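PDB 1HJQ: beta-1,4-galactanase from Humicola insolens, which hydrolyses the beta-1,4-galactosidic linkages of type I arabinogalactans as a family 53 glycoside hydrolase of clan GH-A. Local coordinates for residues Q92-P95 and A96-S100. Sequence-based numbering, arbitrary orientation.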
loop_
_atom_site.group_PDB
_atom_site.type_symbol
_atom_site.label_atom_id
_atom_site.label_comp_id
_atom_site.label_asym_id
_atom_site.label_seq_id
_atom_site.Cartn_x
_atom_site.Cartn_y
_atom_site.Cartn_z
ATOM N N GLN A 92 1.221 -4.688 15.139
ATOM C CA GLN A 92 1.976 -5.629 14.322
ATOM C C GLN A 92 1.887 -6.956 15.074
ATOM O O GLN A 92 2.883 -7.481 15.578
ATOM C CB GLN A 92 3.437 -5.178 14.197
ATOM C CG GLN A 92 3.663 -3.916 13.355
ATOM C CD GLN A 92 3.384 -4.116 11.860
ATOM O OE1 GLN A 92 3.737 -5.147 11.276
ATOM N NE2 GLN A 92 2.767 -3.119 11.238
ATOM N N THR A 93 0.671 -7.485 15.148
ATOM C CA THR A 93 0.403 -8.719 15.868
ATOM C C THR A 93 0.816 -9.979 15.138
ATOM O O THR A 93 0.237 -10.336 14.110
ATOM C CB THR A 93 -1.087 -8.833 16.195
ATOM O OG1 THR A 93 -1.531 -7.603 16.781
ATOM C CG2 THR A 93 -1.337 -9.993 17.166
ATOM N N THR A 94 1.814 -10.660 15.689
ATOM C CA THR A 94 2.306 -11.902 15.116
ATOM C C THR A 94 1.143 -12.885 15.052
ATOM O O THR A 94 0.354 -12.981 15.992
ATOM C CB THR A 94 3.419 -12.508 15.996
ATOM O OG1 THR A 94 4.530 -11.604 16.056
ATOM C CG2 THR A 94 3.880 -13.837 15.432
ATOM N N PRO A 95 1.015 -13.621 13.936
ATOM C CA PRO A 95 -0.069 -14.601 13.770
ATOM C C PRO A 95 -0.037 -15.618 14.907
ATOM O O PRO A 95 1.030 -16.134 15.246
ATOM C CB PRO A 95 0.255 -15.252 12.424
ATOM C CG PRO A 95 0.960 -14.164 11.678
ATOM C CD PRO A 95 1.865 -13.570 12.735
ATOM N N ALA A 96 -1.188 -15.910 15.502
ATOM C CA ALA A 96 -1.216 -16.891 16.585
ATOM C C ALA A 96 -0.590 -18.166 16.051
ATOM O O ALA A 96 -0.842 -18.548 14.911
ATOM C CB ALA A 96 -2.647 -17.161 17.027
ATOM N N GLY A 97 0.243 -18.809 16.865
ATOM C CA GLY A 97 0.889 -20.039 16.438
ATOM C C GLY A 97 2.327 -19.882 15.972
ATOM O O GLY A 97 3.122 -20.808 16.102
ATOM N N TRP A 98 2.673 -18.724 15.425
ATOM C CA TRP A 98 4.039 -18.499 14.961
ATOM C C TRP A 98 5.037 -18.516 16.124
ATOM O O TRP A 98 4.682 -18.236 17.258
ATOM C CB TRP A 98 4.100 -17.187 14.176
ATOM C CG TRP A 98 3.503 -17.343 12.815
ATOM C CD1 TRP A 98 2.565 -18.262 12.440
ATOM C CD2 TRP A 98 3.802 -16.577 11.644
ATOM N NE1 TRP A 98 2.263 -18.120 11.110
ATOM C CE2 TRP A 98 3.008 -17.091 10.593
ATOM C CE3 TRP A 98 4.664 -15.506 11.376
ATOM C CZ2 TRP A 98 3.049 -16.573 9.295
ATOM C CZ3 TRP A 98 4.705 -14.991 10.080
ATOM C CH2 TRP A 98 3.901 -15.528 9.058
ATOM N N PRO A 99 6.301 -18.867 15.849
ATOM C CA PRO A 99 7.356 -18.939 16.866
ATOM C C PRO A 99 7.669 -17.731 17.745
ATOM O O PRO A 99 7.274 -16.604 17.452
ATOM C CB PRO A 99 8.571 -19.434 16.076
ATOM C CG PRO A 99 8.231 -19.137 14.653
ATOM C CD PRO A 99 6.778 -19.403 14.564
ATOM N N SER A 100 8.385 -18.005 18.835
ATOM C CA SER A 100 8.772 -17.003 19.823
ATOM C C SER A 100 10.265 -16.703 19.850
ATOM O O SER A 100 10.717 -15.934 20.695
ATOM C CB SER A 100 8.365 -17.465 21.217
ATOM O OG SER A 100 7.128 -18.145 21.181
#
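P95 and W98 are the ends of a type II beta turn, closed by a hydrogen bond from W98 N to P95 O of 3.1 Å that is nearly straight at 164°. The turn lies at the surface of the TIM barrel, in the loop between strand 75-80 and helix 102-123. G97 takes a positive phi of 100°, where a side chain would jam against the carbonyl oxygen of A96. The two end residues also meet through their side chains. The P95 ring lies over one face of the W98 indole. P95 CB makes a CH-pi contact 3.6 Å from the centroid of the five-membered ring, almost on its normal. P95 CD reaches the six-membered part, 3.7 Å from W98 CE3. With chi1 at -62°, T94 OG1 lies beside the backbone N and CG2 is turned opposite that N, where it packs 3.6 Å from W98 CB. T94 OG1 hydrogen-bonds to W142 O, which joins this loop to the one that holds W142. The indole also touches L105, K108 and Y112 of helix 102-123. Replacing W98 by an alanine would remove the indole, and the P95 ring would probably lose its aromatic partner and the turn its side-chain contact with that helix. P95 CG sits over the centre of the indole, 3.6 Å above the ring plane of W98.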